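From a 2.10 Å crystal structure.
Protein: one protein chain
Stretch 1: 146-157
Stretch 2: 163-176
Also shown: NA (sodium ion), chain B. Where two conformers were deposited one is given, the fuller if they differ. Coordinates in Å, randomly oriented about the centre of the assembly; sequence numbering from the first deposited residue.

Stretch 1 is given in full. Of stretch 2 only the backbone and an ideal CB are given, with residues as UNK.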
# COMPACT_ATOMS: atom_id res chain seq x y z
N THR A 146 -3.74 -14.63 -19.50
CA THR A 146 -3.98 -14.97 -18.10
C THR A 146 -2.65 -15.14 -17.36
O THR A 146 -1.77 -15.87 -17.82
CB THR A 146 -4.84 -16.27 -17.97
OG1 THR A 146 -6.11 -16.07 -18.62
CG2 THR A 146 -5.08 -16.66 -16.51
N LEU A 147 -2.50 -14.46 -16.23
CA LEU A 147 -1.39 -14.69 -15.31
C LEU A 147 -1.94 -15.41 -14.08
O LEU A 147 -2.87 -14.92 -13.43
CB LEU A 147 -0.74 -13.36 -14.90
CG LEU A 147 -0.27 -12.38 -15.99
CD1 LEU A 147 0.10 -11.03 -15.39
CD2 LEU A 147 0.90 -12.94 -16.81
N ALA A 148 -1.39 -16.59 -13.77
CA ALA A 148 -1.77 -17.32 -12.56
C ALA A 148 -0.96 -16.79 -11.39
O ALA A 148 0.18 -17.19 -11.19
CB ALA A 148 -1.53 -18.81 -12.74
N LYS A 149 -1.55 -15.87 -10.63
CA LYS A 149 -0.80 -15.12 -9.61
C LYS A 149 -0.59 -15.94 -8.33
O LYS A 149 -1.28 -15.75 -7.33
CB LYS A 149 -1.50 -13.78 -9.34
CG LYS A 149 -1.57 -12.86 -10.57
CD LYS A 149 -0.37 -11.93 -10.66
CE LYS A 149 -0.60 -10.66 -9.83
NZ LYS A 149 0.66 -10.08 -9.31
N GLU A 150 0.40 -16.83 -8.39
CA GLU A 150 0.55 -17.93 -7.43
C GLU A 150 1.44 -17.64 -6.20
O GLU A 150 1.26 -18.27 -5.16
CB GLU A 150 1.04 -19.20 -8.13
CG GLU A 150 0.00 -19.85 -9.06
CD GLU A 150 0.47 -21.16 -9.68
OE1 GLU A 150 -0.38 -22.04 -9.91
OE2 GLU A 150 1.68 -21.32 -9.94
N HIS A 151 2.38 -16.71 -6.33
CA HIS A 151 3.37 -16.46 -5.27
C HIS A 151 3.31 -15.05 -4.70
O HIS A 151 4.33 -14.46 -4.33
CB HIS A 151 4.78 -16.82 -5.77
CG HIS A 151 4.88 -18.22 -6.31
ND1 HIS A 151 4.98 -19.32 -5.48
CD2 HIS A 151 4.85 -18.69 -7.57
CE1 HIS A 151 5.03 -20.42 -6.22
NE2 HIS A 151 4.95 -20.06 -7.49
N SER A 152 2.08 -14.53 -4.60
CA SER A 152 1.82 -13.17 -4.13
C SER A 152 2.16 -12.97 -2.66
O SER A 152 2.71 -11.93 -2.29
CB SER A 152 0.36 -12.77 -4.40
OG SER A 152 -0.54 -13.49 -3.57
N ALA A 153 1.84 -13.96 -1.83
CA ALA A 153 2.04 -13.86 -0.38
C ALA A 153 3.31 -14.58 0.11
O ALA A 153 3.38 -15.04 1.25
CB ALA A 153 0.80 -14.36 0.37
N ALA A 154 4.31 -14.64 -0.77
CA ALA A 154 5.60 -15.27 -0.48
C ALA A 154 6.46 -14.43 0.47
O ALA A 154 6.31 -13.20 0.57
CB ALA A 154 6.36 -15.53 -1.78
N ASP A 155 7.37 -15.09 1.17
CA ASP A 155 8.38 -14.38 1.92
C ASP A 155 9.52 -14.05 0.97
O ASP A 155 10.42 -14.86 0.78
CB ASP A 155 8.90 -15.20 3.11
CG ASP A 155 9.94 -14.45 3.93
OD1 ASP A 155 10.30 -13.30 3.58
OD2 ASP A 155 10.43 -15.00 4.93
N TRP A 156 9.50 -12.84 0.41
CA TRP A 156 10.48 -12.45 -0.61
C TRP A 156 11.91 -12.28 -0.12
O TRP A 156 12.82 -12.08 -0.92
CB TRP A 156 10.00 -11.23 -1.39
CG TRP A 156 8.82 -11.57 -2.22
CD1 TRP A 156 7.50 -11.38 -1.90
CD2 TRP A 156 8.84 -12.23 -3.49
NE1 TRP A 156 6.70 -11.86 -2.91
CE2 TRP A 156 7.49 -12.38 -3.90
CE3 TRP A 156 9.86 -12.68 -4.34
CZ2 TRP A 156 7.14 -12.98 -5.12
CZ3 TRP A 156 9.51 -13.27 -5.56
CH2 TRP A 156 8.16 -13.41 -5.93
N SER A 157 12.10 -12.40 1.20
CA SER A 157 13.44 -12.39 1.80
C SER A 157 14.16 -13.73 1.73
O SER A 157 15.32 -13.83 2.12
CB SER A 157 13.36 -11.94 3.26
OG SER A 157 12.77 -12.93 4.07
N UNK A 163 12.86 -20.87 -8.55
CA UNK A 163 12.61 -20.58 -9.95
C UNK A 163 11.16 -20.16 -10.23
O UNK A 163 10.92 -19.31 -11.07
CB UNK A 163 12.96 -21.81 -10.79
N UNK A 164 10.21 -20.77 -9.52
CA UNK A 164 8.79 -20.42 -9.63
C UNK A 164 8.50 -18.97 -9.22
O UNK A 164 7.70 -18.28 -9.88
CB UNK A 164 7.96 -21.37 -8.77
N UNK A 165 9.16 -18.53 -8.15
CA UNK A 165 9.02 -17.18 -7.60
C UNK A 165 9.62 -16.15 -8.55
O UNK A 165 9.03 -15.08 -8.77
CB UNK A 165 9.69 -17.09 -6.23
N UNK A 166 10.80 -16.47 -9.08
CA UNK A 166 11.47 -15.63 -10.08
C UNK A 166 10.58 -15.49 -11.31
O UNK A 166 10.51 -14.42 -11.90
CB UNK A 166 12.83 -16.22 -10.47
N UNK A 167 9.90 -16.58 -11.67
CA UNK A 167 8.95 -16.60 -12.78
C UNK A 167 7.73 -15.70 -12.53
O UNK A 167 7.33 -14.94 -13.43
CB UNK A 167 8.49 -18.04 -13.04
N UNK A 168 7.17 -15.78 -11.32
CA UNK A 168 6.09 -14.89 -10.88
C UNK A 168 6.51 -13.42 -10.97
O UNK A 168 5.75 -12.59 -11.47
CB UNK A 168 5.68 -15.23 -9.45
N UNK A 169 7.69 -13.11 -10.46
CA UNK A 169 8.19 -11.74 -10.41
C UNK A 169 8.47 -11.18 -11.80
O UNK A 169 8.22 -10.00 -12.07
CB UNK A 169 9.46 -11.68 -9.56
N UNK A 170 8.98 -12.04 -12.68
CA UNK A 170 9.18 -11.70 -14.09
C UNK A 170 7.85 -11.47 -14.81
O UNK A 170 7.70 -10.48 -15.53
CB UNK A 170 9.97 -12.81 -14.79
N UNK A 171 6.90 -12.38 -14.62
CA UNK A 171 5.59 -12.27 -15.26
C UNK A 171 4.82 -11.00 -14.89
O UNK A 171 4.01 -10.51 -15.67
CB UNK A 171 4.75 -13.49 -14.89
N UNK A 172 5.10 -10.45 -13.71
CA UNK A 172 4.48 -9.20 -13.27
C UNK A 172 4.92 -7.91 -13.99
O UNK A 172 4.19 -6.91 -13.95
CB UNK A 172 4.76 -9.03 -11.77
N UNK A 173 6.10 -7.93 -14.62
CA UNK A 173 6.54 -6.83 -15.50
C UNK A 173 6.50 -7.17 -16.99
O UNK A 173 6.65 -6.28 -17.83
CB UNK A 173 7.97 -6.42 -15.13
N UNK A 174 6.30 -8.45 -17.30
CA UNK A 174 6.32 -9.00 -18.67
C UNK A 174 5.36 -8.35 -19.69
O UNK A 174 5.69 -8.26 -20.87
CB UNK A 174 5.99 -10.49 -18.59
N UNK A 175 4.21 -7.88 -19.23
CA UNK A 175 3.17 -7.39 -20.14
C UNK A 175 2.81 -5.92 -19.98
O UNK A 175 1.89 -5.44 -20.64
CB UNK A 175 1.90 -8.22 -19.95
N UNK A 176 3.53 -5.21 -19.11
CA UNK A 176 3.21 -3.83 -18.80
C UNK A 176 3.40 -2.82 -19.95
O UNK A 176 2.62 -1.87 -20.06
CB UNK A 176 4.07 -3.39 -17.61
NA NA B . 3.88 -7.90 -7.82

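Position 163 opens a helix and has nothing of the first stretch within 5.5 Å of its ideal CB, so almost any residue would suit; it is Arg163. At 164 the CB points toward His151, 3.5 Å from its NE2, with open space beyond; a short polar or small apolar residue would fit. Asp164 is found, its CB beside the imidazole.

At 165 the CB points sideways, 3.9 Å from Trp156 CZ3. The His151 ring, Ala154 CB, Asp155 O and the Trp156 ring together offer a broad, mostly nonpolar surface, which a large flat side chain would cover best, though Leu or Met could also serve. The residue is Trp165, with chi1 m. Ala154 CB sits over the face of its six-membered ring, 3.8 Å from the centroid, while Asp155 O approaches the ring edge, 3.1 Å from Trp165 CZ3. Its edge also points toward the face of Trp156, and its CD1 lies over a face of the His151 ring, 3.3 Å from His151 ND1.

Positions 166 and 167, pointing away and sideways, meet nothing of the first stretch; polar residues are plausible, and Arg166 and Asn167 occupy them.

Position 168 points toward the first stretch, its CB 4.0 Å from His151 CD2 and 4.7 Å from Trp156 CH2. The groove ahead is lined by the backbone from Glu150 to Ser152 and by the side chains of His151 and Trp156, and leads to the Lys149 amine, so a long or aromatic residue fits, ideally one ending in an acceptor. Tyr168, chi1 t, lays one ring face against His151 O and Ser152 N and meets Trp156 rim to rim. Its OH accepts a hydrogen bond from Lys149 NZ (2.9 Å).

At 169 the CB is 4.2 Å from Trp156 CH2, favouring a small residue: Ala169. Position 170 is out of reach and undetermined; Ala170 is there.

Position 171 faces Leu147, its CB 4.3 Å from Leu147 CD2, which calls for an aliphatic residue. Leu171 brings its CD2 to 4.1 Å from Leu147 CD2.

At 172 the CB is 4.9 Å from Lys149 NZ, with the sodium ion nearby, so an acidic residue is strongly favoured. Lys149 NZ gives weak hydrogen bonds to OD1 (3.0 Å) and OD2 (2.9 Å) of Asp172, within a salt bridge, and Asp172 OD2 binds sodium (NA) at 2.5 Å.

At 173 and 174 the first stretch, distant from both CB atoms, leaves the choice free; Val173 and Glu174 follow. Position 175 points toward it from farther off, so a long aliphatic could reach Leu147; Leu175 CD1 lies 3.9 Å from Leu147 CD2. Position 176, out of reach, is equally unrestricted: Leu176.

Stretch 2, residues 163-176: RDWRNYAALDVELL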
# COMPACT_ATOMS: atom_id res chain seq x y z
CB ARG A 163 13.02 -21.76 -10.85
CG ARG A 163 13.14 -21.39 -12.33
CD ARG A 163 13.63 -22.54 -13.19
NE ARG A 163 13.04 -22.47 -14.53
CZ ARG A 163 13.66 -21.98 -15.61
NH1 ARG A 163 13.01 -21.96 -16.77
NH2 ARG A 163 14.90 -21.52 -15.54
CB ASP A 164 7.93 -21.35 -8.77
CG ASP A 164 7.86 -22.76 -9.32
OD1 ASP A 164 7.60 -22.93 -10.53
OD2 ASP A 164 8.06 -23.70 -8.52
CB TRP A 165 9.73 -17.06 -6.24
CG TRP A 165 9.12 -17.84 -5.11
CD1 TRP A 165 8.26 -18.91 -5.20
CD2 TRP A 165 9.36 -17.65 -3.71
NE1 TRP A 165 7.95 -19.37 -3.94
CE2 TRP A 165 8.61 -18.62 -3.01
CE3 TRP A 165 10.14 -16.73 -2.99
CZ2 TRP A 165 8.61 -18.70 -1.62
CZ3 TRP A 165 10.14 -16.81 -1.61
CH2 TRP A 165 9.39 -17.79 -0.93
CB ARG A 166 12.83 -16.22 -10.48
CG ARG A 166 13.95 -15.94 -9.48
CD ARG A 166 15.32 -16.26 -10.06
NE ARG A 166 15.64 -17.69 -10.01
CZ ARG A 166 15.62 -18.51 -11.06
NH1 ARG A 166 15.31 -18.06 -12.27
NH2 ARG A 166 15.93 -19.79 -10.90
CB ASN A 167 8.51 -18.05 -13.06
CG ASN A 167 7.62 -18.16 -14.27
OD1 ASN A 167 7.92 -17.61 -15.32
ND2 ASN A 167 6.53 -18.90 -14.14
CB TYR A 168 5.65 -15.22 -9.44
CG TYR A 168 4.68 -14.22 -8.83
CD1 TYR A 168 3.29 -14.41 -8.93
CD2 TYR A 168 5.14 -13.09 -8.13
CE1 TYR A 168 2.39 -13.49 -8.36
CE2 TYR A 168 4.25 -12.17 -7.57
CZ TYR A 168 2.88 -12.38 -7.68
OH TYR A 168 2.01 -11.47 -7.12
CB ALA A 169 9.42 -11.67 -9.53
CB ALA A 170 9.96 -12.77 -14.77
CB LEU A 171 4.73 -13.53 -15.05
CG LEU A 171 5.07 -14.70 -15.99
CD1 LEU A 171 4.43 -15.98 -15.46
CD2 LEU A 171 4.65 -14.44 -17.43
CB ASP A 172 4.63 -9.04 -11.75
CG ASP A 172 3.44 -9.57 -10.99
OD1 ASP A 172 2.53 -10.19 -11.59
OD2 ASP A 172 3.40 -9.34 -9.76
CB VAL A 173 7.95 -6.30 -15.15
CG1 VAL A 173 7.98 -5.70 -13.78
CG2 VAL A 173 9.00 -7.39 -15.29
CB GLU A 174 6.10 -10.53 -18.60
CG GLU A 174 5.81 -11.31 -19.90
CD GLU A 174 7.00 -11.42 -20.86
OE1 GLU A 174 8.09 -10.91 -20.55
OE2 GLU A 174 6.83 -12.03 -21.95
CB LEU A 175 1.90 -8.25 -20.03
CG LEU A 175 2.08 -9.74 -20.34
CD1 LEU A 175 0.86 -10.52 -19.89
CD2 LEU A 175 2.38 -9.97 -21.82
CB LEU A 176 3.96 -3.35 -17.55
CG LEU A 176 3.63 -4.03 -16.22
CD1 LEU A 176 4.35 -3.33 -15.09
CD2 LEU A 176 2.12 -4.04 -15.95
O HOH W 1 3.03 -9.45 -6.08
O HOH W 2 2.42 -6.05 -8.07
O HOH W 3 4.30 -6.53 -5.94
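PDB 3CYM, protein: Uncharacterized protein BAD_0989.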